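Local atomic coordinates of cytochrome P450 monooxygenase (Rhodococcus sp. ECU0066, PDB entry 6KBH), a protein that probably acts as a self-sufficient P450 monooxygenase, passing electrons through its own FMN and [2Fe-2S] cluster to a heme that activates molecular oxygen. Residues M141-P146 and H250-F255; P195-D200 and L240-K245; G395-R400 and A726-A731. All coordinates share one frame; numbering follows the deposited sequence.

In the fold
Interactions 1 and 2 lie wholly within the P450 part of the chain, whereas interaction 3 ties it to the ferredoxin-like part. Helix 252-262 connects the first two: M253 of interaction 1 packs on M243 and L240 of interaction 2. The loop 141-146 connects interaction 1 to interaction 3, with M141, F144 and P146 touching the segments of the latter. Chemistry follows position. Interaction 1, partly buried near the heme, is aromatic and apolar; interaction 2, at the surface, backs one proline-methionine contact with salt bridges; interaction 3 is buried, yet rests on salt bridges, with two asparagine amides meeting beside them. F144, G395 and A399 bring interactions 1 and 3 to the heme.

Interaction 1 of 3, residues M141-P146 and H250-F255; sequences MEPFTP and HGWMPF
P143, in the short 3-10 turn 142-144, fits its ring between the side chains of W252 and F255 at the start of helix 252-262. A compact, rigid proline can present CB, CG and CD to two aromatics at once. Its CB lies 3.7 Å from W252 CD1. CG serves both neighbours: it meets W252 CD1 at the edge of the indole and sits over the face of F255 as a CH-pi contact, 3.6 Å from the ring centroid. CD rests above the far part of the same phenyl, 3.7 Å from F255 CZ. F255 reaches the proline with CG anti to its backbone N (chi1 -176°). At the far end of that ring, E142 CB approaches F255 CZ to 3.6 Å, and the E142 carboxylate carbon lies at the ring edge. F144 points its edge at the face of W252, with F144 CE2 3.4 Å from W252 NE1 and the planes at 61°. F144 also touches the heme, so the indole backs that pocket wall. W252 NE1 is spent on L140 O, and F191 lies against both W252 and F144. Shape and ring polarisability thus hold this flank of the heme pocket.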
loop_
_atom_site.group_PDB
_atom_site.type_symbol
_atom_site.label_atom_id
_atom_site.label_comp_id
_atom_site.label_asym_id
_atom_site.label_seq_id
_atom_site.Cartn_x
_atom_site.Cartn_y
_atom_site.Cartn_z
ATOM N N MET A 141 -6.415 -15.325 8.654
ATOM C CA MET A 141 -5.830 -14.150 8.014
ATOM C C MET A 141 -4.497 -14.453 7.342
ATOM O O MET A 141 -4.250 -13.985 6.226
ATOM C CB MET A 141 -5.644 -13.032 9.037
ATOM C CG MET A 141 -4.905 -11.823 8.488
ATOM S SD MET A 141 -5.767 -11.018 7.119
ATOM C CE MET A 141 -7.059 -10.149 8.002
ATOM N N GLU A 142 -3.641 -15.234 8.003
ATOM C CA GLU A 142 -2.231 -15.335 7.620
ATOM C C GLU A 142 -1.970 -15.585 6.135
ATOM O O GLU A 142 -1.081 -14.916 5.582
ATOM C CB GLU A 142 -1.546 -16.422 8.462
ATOM C CG GLU A 142 -0.059 -16.584 8.163
ATOM C CD GLU A 142 0.624 -17.582 9.078
ATOM O OE1 GLU A 142 -0.029 -18.070 10.025
ATOM O OE2 GLU A 142 1.814 -17.881 8.848
ATOM N N PRO A 143 -2.666 -16.493 5.438
ATOM C CA PRO A 143 -2.362 -16.691 4.008
ATOM C C PRO A 143 -2.581 -15.449 3.155
ATOM O O PRO A 143 -2.034 -15.376 2.048
ATOM C CB PRO A 143 -3.310 -17.825 3.594
ATOM C CG PRO A 143 -3.694 -18.493 4.857
ATOM C CD PRO A 143 -3.709 -17.428 5.900
ATOM N N PHE A 144 -3.355 -14.472 3.635
ATOM C CA PHE A 144 -3.606 -13.256 2.872
ATOM C C PHE A 144 -2.503 -12.219 3.019
ATOM O O PHE A 144 -2.445 -11.284 2.214
ATOM C CB PHE A 144 -4.938 -12.635 3.294
ATOM C CG PHE A 144 -6.135 -13.427 2.861
ATOM C CD1 PHE A 144 -6.530 -13.439 1.535
ATOM C CD2 PHE A 144 -6.860 -14.166 3.779
ATOM C CE1 PHE A 144 -7.623 -14.171 1.136
ATOM C CE2 PHE A 144 -7.955 -14.899 3.385
ATOM C CZ PHE A 144 -8.337 -14.903 2.062
ATOM N N THR A 145 -1.638 -12.353 4.023
ATOM C CA THR A 145 -0.607 -11.354 4.255
ATOM C C THR A 145 0.380 -11.319 3.088
ATOM O O THR A 145 0.578 -12.328 2.403
ATOM C CB THR A 145 0.136 -11.645 5.557
ATOM O OG1 THR A 145 0.875 -12.867 5.424
ATOM C CG2 THR A 145 -0.845 -11.770 6.713
ATOM N N PRO A 146 0.999 -10.163 2.827
ATOM C CA PRO A 146 2.000 -10.096 1.750
ATOM C C PRO A 146 3.134 -11.098 1.910
ATOM O O PRO A 146 3.653 -11.595 0.902
ATOM C CB PRO A 146 2.503 -8.650 1.835
ATOM C CG PRO A 146 1.362 -7.891 2.422
ATOM C CD PRO A 146 0.697 -8.834 3.389
ATOM N N HIS A 250 0.185 -26.383 0.561
ATOM C CA HIS A 250 -0.048 -24.970 0.298
ATOM C C HIS A 250 -1.491 -24.709 -0.119
ATOM O O HIS A 250 -2.149 -25.547 -0.745
ATOM C CB HIS A 250 0.913 -24.467 -0.778
ATOM C CG HIS A 250 2.345 -24.447 -0.340
ATOM N ND1 HIS A 250 3.393 -24.310 -1.224
ATOM C CD2 HIS A 250 2.901 -24.548 0.890
ATOM C CE1 HIS A 250 4.534 -24.325 -0.558
ATOM N NE2 HIS A 250 4.263 -24.469 0.727
ATOM N N GLY A 251 -1.981 -23.524 0.239
ATOM C CA GLY A 251 -3.340 -23.133 -0.074
ATOM C C GLY A 251 -4.111 -22.646 1.134
ATOM O O GLY A 251 -3.759 -22.964 2.275
ATOM N N TRP A 252 -5.172 -21.871 0.895
ATOM C CA TRP A 252 -5.983 -21.367 1.999
ATOM C C TRP A 252 -6.779 -22.491 2.653
ATOM O O TRP A 252 -6.864 -22.563 3.884
ATOM C CB TRP A 252 -6.912 -20.257 1.498
ATOM C CG TRP A 252 -7.551 -19.429 2.586
ATOM C CD1 TRP A 252 -6.922 -18.815 3.630
ATOM C CD2 TRP A 252 -8.945 -19.117 2.719
ATOM N NE1 TRP A 252 -7.837 -18.149 4.410
ATOM C CE2 TRP A 252 -9.085 -18.317 3.871
ATOM C CE3 TRP A 252 -10.086 -19.438 1.979
ATOM C CZ2 TRP A 252 -10.321 -17.835 4.299
ATOM C CZ3 TRP A 252 -11.311 -18.958 2.407
ATOM C CH2 TRP A 252 -11.418 -18.166 3.555
ATOM N N MET A 253 -7.361 -23.381 1.846
ATOM C CA MET A 253 -8.161 -24.472 2.400
ATOM C C MET A 253 -7.344 -25.440 3.248
ATOM O O MET A 253 -7.790 -25.771 4.360
ATOM C CB MET A 253 -8.898 -25.197 1.268
ATOM C CG MET A 253 -9.872 -24.316 0.509
ATOM S SD MET A 253 -10.999 -23.470 1.626
ATOM C CE MET A 253 -11.821 -24.868 2.384
ATOM N N PRO A 254 -6.178 -25.939 2.808
ATOM C CA PRO A 254 -5.372 -26.768 3.722
ATOM C C PRO A 254 -4.949 -26.021 4.971
ATOM O O PRO A 254 -4.941 -26.595 6.065
ATOM C CB PRO A 254 -4.170 -27.179 2.859
ATOM C CG PRO A 254 -4.132 -26.191 1.752
ATOM C CD PRO A 254 -5.555 -25.854 1.476
ATOM N N PHE A 255 -4.598 -24.740 4.839
ATOM C CA PHE A 255 -4.397 -23.899 6.017
ATOM C C PHE A 255 -5.645 -23.884 6.894
ATOM O O PHE A 255 -5.542 -23.905 8.126
ATOM C CB PHE A 255 -4.001 -22.490 5.570
ATOM C CG PHE A 255 -3.670 -21.528 6.692
ATOM C CD1 PHE A 255 -4.632 -21.091 7.594
ATOM C CD2 PHE A 255 -2.381 -21.028 6.814
ATOM C CE1 PHE A 255 -4.309 -20.203 8.604
ATOM C CE2 PHE A 255 -2.056 -20.133 7.822
ATOM C CZ PHE A 255 -3.020 -19.724 8.714
#

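Interaction 2 of 3, residues P195-D200 and L240-K245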
loop_
_atom_site.group_PDB
_atom_site.type_symbol
_atom_site.label_atom_id
_atom_site.label_comp_id
_atom_site.label_asym_id
_atom_site.label_seq_id
_atom_site.Cartn_x
_atom_site.Cartn_y
_atom_site.Cartn_z
ATOM N N PRO A 195 -6.488 -29.193 -5.950
ATOM C CA PRO A 195 -5.659 -29.882 -6.948
ATOM C C PRO A 195 -5.979 -29.414 -8.359
ATOM O O PRO A 195 -7.131 -29.136 -8.695
ATOM C CB PRO A 195 -6.033 -31.357 -6.758
ATOM C CG PRO A 195 -6.478 -31.456 -5.344
ATOM C CD PRO A 195 -7.173 -30.149 -5.056
ATOM N N GLU A 196 -4.937 -29.346 -9.192
ATOM C CA GLU A 196 -5.119 -28.937 -10.579
ATOM C C GLU A 196 -6.018 -29.907 -11.336
ATOM O O GLU A 196 -6.738 -29.497 -12.255
ATOM C CB GLU A 196 -3.762 -28.814 -11.269
ATOM C CG GLU A 196 -2.718 -28.097 -10.421
ATOM C CD GLU A 196 -1.507 -27.672 -11.223
ATOM O OE1 GLU A 196 -1.564 -27.765 -12.467
ATOM O OE2 GLU A 196 -0.502 -27.247 -10.611
ATOM N N GLU A 197 -5.973 -31.192 -10.980
ATOM C CA GLU A 197 -6.933 -32.169 -11.482
ATOM C C GLU A 197 -8.364 -31.654 -11.373
ATOM O O GLU A 197 -9.162 -31.778 -12.309
ATOM C CB GLU A 197 -6.783 -33.479 -10.704
ATOM C CG GLU A 197 -5.345 -33.879 -10.405
ATOM C CD GLU A 197 -5.190 -34.528 -9.039
ATOM O OE1 GLU A 197 -6.142 -35.196 -8.575
ATOM O OE2 GLU A 197 -4.121 -34.359 -8.418
ATOM N N ASP A 198 -8.694 -31.052 -10.234
ATOM C CA ASP A 198 -10.062 -30.705 -9.877
ATOM C C ASP A 198 -10.466 -29.302 -10.305
ATOM O O ASP A 198 -11.613 -28.906 -10.069
ATOM C CB ASP A 198 -10.249 -30.836 -8.365
ATOM C CG ASP A 198 -10.168 -32.272 -7.894
ATOM O OD1 ASP A 198 -10.994 -33.094 -8.341
ATOM O OD2 ASP A 198 -9.273 -32.578 -7.080
ATOM N N MET A 199 -9.568 -28.542 -10.924
ATOM C CA MET A 199 -9.847 -27.126 -11.110
ATOM C C MET A 199 -10.793 -26.887 -12.277
ATOM O O MET A 199 -11.756 -26.125 -12.144
ATOM C CB MET A 199 -8.539 -26.363 -11.303
ATOM C CG MET A 199 -7.639 -26.390 -10.073
ATOM S SD MET A 199 -6.450 -25.038 -10.032
ATOM C CE MET A 199 -5.581 -25.327 -11.569
ATOM N N ASP A 200 -10.574 -27.571 -13.405
ATOM C CA ASP A 200 -11.315 -27.233 -14.616
ATOM C C ASP A 200 -12.824 -27.387 -14.454
ATOM O O ASP A 200 -13.578 -26.686 -15.137
ATOM C CB ASP A 200 -10.834 -28.062 -15.801
ATOM C CG ASP A 200 -9.588 -27.489 -16.427
ATOM O OD1 ASP A 200 -9.262 -26.320 -16.114
ATOM O OD2 ASP A 200 -8.938 -28.198 -17.220
ATOM N N LEU A 240 -13.085 -31.030 -0.841
ATOM C CA LEU A 240 -12.673 -30.812 0.543
ATOM C C LEU A 240 -12.377 -32.131 1.248
ATOM O O LEU A 240 -11.428 -32.218 2.035
ATOM C CB LEU A 240 -13.741 -30.031 1.306
ATOM C CG LEU A 240 -13.314 -29.648 2.727
ATOM C CD1 LEU A 240 -12.057 -28.790 2.690
ATOM C CD2 LEU A 240 -14.430 -28.941 3.477
ATOM N N ASP A 241 -13.184 -33.164 0.989
ATOM C CA ASP A 241 -12.915 -34.472 1.576
ATOM C C ASP A 241 -11.609 -35.054 1.049
ATOM O O ASP A 241 -10.879 -35.726 1.786
ATOM C CB ASP A 241 -14.075 -35.429 1.300
ATOM C CG ASP A 241 -15.281 -35.159 2.180
ATOM O OD1 ASP A 241 -15.151 -34.395 3.161
ATOM O OD2 ASP A 241 -16.360 -35.720 1.893
ATOM N N LYS A 242 -11.297 -34.809 -0.226
ATOM C CA LYS A 242 -10.059 -35.333 -0.795
ATOM C C LYS A 242 -8.838 -34.692 -0.143
ATOM O O LYS A 242 -7.919 -35.392 0.298
ATOM C CB LYS A 242 -10.039 -35.114 -2.308
ATOM C CG LYS A 242 -8.717 -35.496 -2.947
ATOM C CD LYS A 242 -8.569 -34.928 -4.346
ATOM C CE LYS A 242 -9.233 -35.820 -5.378
ATOM N NZ LYS A 242 -8.874 -35.415 -6.766
ATOM N N MET A 243 -8.805 -33.361 -0.079
ATOM C CA MET A 243 -7.710 -32.648 0.564
ATOM C C MET A 243 -7.829 -32.637 2.079
ATOM O O MET A 243 -6.975 -32.046 2.749
ATOM C CB MET A 243 -7.632 -31.208 0.047
ATOM C CG MET A 243 -8.912 -30.406 0.248
ATOM S SD MET A 243 -8.771 -28.668 -0.225
ATOM C CE MET A 243 -8.576 -28.816 -1.993
ATOM N N ARG A 244 -8.855 -33.287 2.630
ATOM C CA ARG A 244 -9.034 -33.326 4.074
ATOM C C ARG A 244 -7.866 -34.031 4.766
ATOM O O ARG A 244 -7.578 -33.742 5.932
ATOM C CB ARG A 244 -10.359 -34.011 4.418
ATOM C CG ARG A 244 -10.887 -33.763 5.834
ATOM C CD ARG A 244 -11.195 -32.297 6.084
ATOM N NE ARG A 244 -12.608 -31.966 5.911
ATOM C CZ ARG A 244 -13.431 -31.673 6.915
ATOM N NH1 ARG A 244 -12.981 -31.688 8.161
ATOM N NH2 ARG A 244 -14.698 -31.366 6.672
ATOM N N LYS A 245 -7.151 -34.919 4.074
ATOM C CA LYS A 245 -6.133 -35.729 4.729
ATOM C C LYS A 245 -4.722 -35.422 4.213
ATOM O O LYS A 245 -3.771 -36.165 4.503
ATOM C CB LYS A 245 -6.486 -37.211 4.627
ATOM C CG LYS A 245 -6.708 -37.789 3.191
ATOM C CD LYS A 245 -5.490 -37.646 2.278
ATOM C CE LYS A 245 -5.694 -37.975 0.806
ATOM N NZ LYS A 245 -4.498 -37.444 0.069
#
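P195 and M243 form the close-packed side of this contact, the methyl M243 CE lying 3.6 Å from P195 CD. The methionine chain bends at its last bond (chi3 68°), which sets CE against the proline; being flexible and apolar, it suits a place where V194 and M253 also press on it. By chain order, helices 199-204 and 219-242 probably correspond to the F and G helices of the P450 fold, so the contact joins the approach to the first with the C-terminal end of the second. The turn before helix 199-204, with D198 N bonded to P195 O, presents two acids on this side. Further out, at the surface, K242 reaches from the last turn of helix 219-242, its chain bent at chi3 (-84°), which sets CE. A long, flexible cation can serve both acids here, in a salt-bridge network. D198 meets the ammonium tip to tip: K242 NZ donates to D198 OD2 at 2.9 Å on the syn lone pair. E197 comes in obliquely and holds more loosely, its OE1 3.3 Å from K242 NZ in a weak bond. The lysine's methylene chain slides past P195 in the opposite direction, K242 CD no nearer than 4.2 Å to P195 CG.

Interaction 3 of 3, residues G395-R400 and A726-A731; sequences GKNLAR and AANIDA. With HEM (protoporphyrin IX containing Fe), chain C.
The helix that follows the heme-ligating cysteine, 396-413, meets the ferredoxin-like part of the chain here, and a salt-bridge network of K396, R400 and D730 carries the buried contact. R400 grips the carboxylate end-on with two nitrogens: R400 NH1 lies 3.1 Å from D730 OD1, and R400 NH2 3.1 Å from D730 OD2 on its syn lone pair. K396 NZ reaches D730 OD1 at 3.2 Å, but from above the carboxylate plane, 59° out of it. Two cations at one carboxylate probably favour its ionised form. Both cations have a second partner: Q392 OE1 accepts from K396 NZ, and E320 pairs with R400 NE. The length of lysine suits the place: K396 CG starts between the backbone N and the carbonyl carbon (chi1 62°), and the extended chain brings NZ to D730. In P450s this proximal face of the heme is where electron donors dock, consistent with the ferredoxin-like part lying here. The segment 726-731 holds the end of helix 720-726, closed by a Schellman motif in which N728, with positive phi, is the C-prime residue. The N728 side chain meets that of N397 tip to tip; the amide planes are only 13° apart, and N397 ND2 lies 2.6 Å from N728 OD1. K396 NZ also makes a weak bond to N728 O, 3.3 Å away. Against the heme, small residues let the helix come close: G395 CA is 3.6 Å from heme C3C, and A399 CB is 3.7 Å from the heme vinyl atom CBB.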
loop_
_atom_site.group_PDB
_atom_site.type_symbol
_atom_site.label_atom_id
_atom_site.label_comp_id
_atom_site.label_asym_id
_atom_site.label_seq_id
_atom_site.Cartn_x
_atom_site.Cartn_y
_atom_site.Cartn_z
ATOM N N GLY A 395 -8.260 -10.410 0.731
ATOM C CA GLY A 395 -7.454 -10.689 -0.440
ATOM C C GLY A 395 -7.091 -9.449 -1.225
ATOM O O GLY A 395 -6.795 -9.532 -2.422
ATOM N N LYS A 396 -7.111 -8.292 -0.558
ATOM C CA LYS A 396 -6.788 -7.040 -1.236
ATOM C C LYS A 396 -5.378 -7.072 -1.815
ATOM O O LYS A 396 -5.152 -6.604 -2.937
ATOM C CB LYS A 396 -6.957 -5.856 -0.279
ATOM C CG LYS A 396 -6.060 -5.863 0.955
ATOM C CD LYS A 396 -6.194 -4.548 1.709
ATOM C CE LYS A 396 -5.296 -4.494 2.929
ATOM N NZ LYS A 396 -5.374 -3.166 3.602
ATOM N N ASN A 397 -4.421 -7.636 -1.076
ATOM C CA ASN A 397 -3.062 -7.723 -1.596
ATOM C C ASN A 397 -2.920 -8.823 -2.637
ATOM O O ASN A 397 -2.064 -8.722 -3.524
ATOM C CB ASN A 397 -2.075 -7.935 -0.451
ATOM C CG ASN A 397 -2.043 -6.763 0.502
ATOM O OD1 ASN A 397 -1.336 -5.787 0.271
ATOM N ND2 ASN A 397 -2.820 -6.846 1.567
ATOM N N LEU A 398 -3.736 -9.875 -2.551
ATOM C CA LEU A 398 -3.786 -10.839 -3.643
ATOM C C LEU A 398 -4.295 -10.180 -4.917
ATOM O O LEU A 398 -3.746 -10.401 -6.004
ATOM C CB LEU A 398 -4.665 -12.029 -3.259
ATOM C CG LEU A 398 -4.890 -13.082 -4.348
ATOM C CD1 LEU A 398 -3.563 -13.587 -4.895
ATOM C CD2 LEU A 398 -5.730 -14.234 -3.821
ATOM N N ALA A 399 -5.336 -9.352 -4.799
ATOM C CA ALA A 399 -5.829 -8.613 -5.956
ATOM C C ALA A 399 -4.855 -7.516 -6.368
ATOM O O ALA A 399 -4.687 -7.244 -7.562
ATOM C CB ALA A 399 -7.208 -8.023 -5.657
ATOM N N ARG A 400 -4.207 -6.872 -5.395
ATOM C CA ARG A 400 -3.217 -5.848 -5.718
ATOM C C ARG A 400 -2.054 -6.440 -6.503
ATOM O O ARG A 400 -1.608 -5.866 -7.504
ATOM C CB ARG A 400 -2.714 -5.183 -4.438
ATOM C CG ARG A 400 -3.552 -4.021 -3.961
ATOM C CD ARG A 400 -3.195 -3.661 -2.533
ATOM N NE ARG A 400 -3.757 -2.377 -2.138
ATOM C CZ ARG A 400 -3.831 -1.950 -0.882
ATOM N NH1 ARG A 400 -3.375 -2.711 0.106
ATOM N NH2 ARG A 400 -4.358 -0.763 -0.611
ATOM N N ALA A 726 0.270 -8.471 10.348
ATOM C CA ALA A 726 -0.481 -9.686 10.640
ATOM C C ALA A 726 -1.983 -9.459 10.494
ATOM O O ALA A 726 -2.719 -10.393 10.159
ATOM C CB ALA A 726 -0.151 -10.184 12.045
ATOM N N ALA A 727 -2.451 -8.238 10.744
ATOM C CA ALA A 727 -3.815 -7.847 10.440
ATOM C C ALA A 727 -3.962 -7.350 9.010
ATOM O O ALA A 727 -5.022 -6.836 8.642
ATOM C CB ALA A 727 -4.288 -6.767 11.417
ATOM N N ASN A 728 -2.917 -7.497 8.203
ATOM C CA ASN A 728 -2.865 -7.002 6.823
ATOM C C ASN A 728 -3.259 -5.528 6.725
ATOM O O ASN A 728 -4.005 -5.115 5.835
ATOM C CB ASN A 728 -3.683 -7.867 5.866
ATOM C CG ASN A 728 -3.111 -7.809 4.461
ATOM O OD1 ASN A 728 -2.340 -6.913 4.117
ATOM N ND2 ASN A 728 -3.461 -8.795 3.646
ATOM N N ILE A 729 -2.765 -4.742 7.641
ATOM C CA ILE A 729 -2.888 -3.296 7.568
ATOM C C ILE A 729 -1.734 -2.759 6.745
ATOM O O ILE A 729 -0.611 -3.264 6.831
ATOM C CB ILE A 729 -2.903 -2.689 8.974
ATOM C CG1 ILE A 729 -4.116 -3.221 9.711
ATOM C CG2 ILE A 729 -2.895 -1.145 8.933
ATOM C CD1 ILE A 729 -4.026 -2.977 11.148
ATOM N N ASP A 730 -2.013 -1.754 5.924
ATOM C CA ASP A 730 -0.986 -1.225 5.043
ATOM C C ASP A 730 0.136 -0.590 5.855
ATOM O O ASP A 730 -0.111 0.180 6.788
ATOM C CB ASP A 730 -1.590 -0.217 4.071
ATOM C CG ASP A 730 -2.380 -0.885 2.964
ATOM O OD1 ASP A 730 -2.449 -2.132 2.965
ATOM O OD2 ASP A 730 -2.929 -0.170 2.097
ATOM N N ALA A 731 1.374 -0.923 5.496
ATOM C CA ALA A 731 2.544 -0.399 6.184
ATOM C C ALA A 731 3.752 -0.586 5.280
ATOM O O ALA A 731 3.841 -1.582 4.559
ATOM C CB ALA A 731 2.774 -1.104 7.525
HETATM C CHA HEM C . -14.644 -8.497 1.824
HETATM C CHB HEM C . -13.868 -5.680 -2.287
HETATM C CHC HEM C . -10.595 -9.347 -4.250
HETATM C CHD HEM C . -11.386 -12.111 -0.158
HETATM C C1A HEM C . -14.549 -7.543 0.718
HETATM C C2A HEM C . -15.381 -6.357 0.949
HETATM C C3A HEM C . -15.163 -5.574 -0.186
HETATM C C4A HEM C . -14.216 -6.370 -1.010
HETATM C CMA HEM C . -15.766 -4.237 -0.488
HETATM C CAA HEM C . -16.244 -6.025 2.127
HETATM C CBA HEM C . -15.677 -4.988 3.046
HETATM C CGA HEM C . -16.329 -4.740 4.365
HETATM O O1A HEM C . -17.490 -5.229 4.360
HETATM O O2A HEM C . -15.538 -4.108 5.116
HETATM C C1B HEM C . -12.928 -6.380 -3.217
HETATM C C2B HEM C . -12.449 -5.826 -4.566
HETATM C C3B HEM C . -11.422 -6.977 -5.172
HETATM C C4B HEM C . -11.405 -8.085 -4.136
HETATM C CMB HEM C . -12.836 -4.530 -5.192
HETATM C CAB HEM C . -10.684 -6.957 -6.466
HETATM C CBB HEM C . -9.855 -5.760 -6.781
HETATM C C1C HEM C . -10.726 -10.284 -3.098
HETATM C C2C HEM C . -9.913 -11.448 -3.335
HETATM C C3C HEM C . -10.116 -12.231 -2.221
HETATM C C4C HEM C . -11.038 -11.448 -1.412
HETATM C CMC HEM C . -9.044 -11.739 -4.514
HETATM C CAC HEM C . -9.489 -13.561 -1.933
HETATM C CBC HEM C . -10.293 -14.809 -2.000
HETATM C C1D HEM C . -12.320 -11.248 0.576
HETATM C C2D HEM C . -12.736 -11.848 1.887
HETATM C C3D HEM C . -13.761 -10.718 2.516
HETATM C C4D HEM C . -13.776 -9.639 1.472
HETATM C CMD HEM C . -12.308 -13.156 2.453
HETATM C CAD HEM C . -14.475 -10.774 3.819
HETATM C CBD HEM C . -13.650 -10.444 5.020
HETATM C CGD HEM C . -14.378 -10.074 6.260
HETATM O O1D HEM C . -15.551 -9.764 5.942
HETATM O O2D HEM C . -13.624 -10.161 7.262
HETATM N NA HEM C . -13.827 -7.578 -0.481
HETATM N NB HEM C . -12.255 -7.691 -2.922
HETATM N NC HEM C . -11.431 -10.260 -1.916
HETATM N ND HEM C . -12.867 -9.859 0.230
HETATM FE FE HEM C . -12.671 -8.826 -1.446
#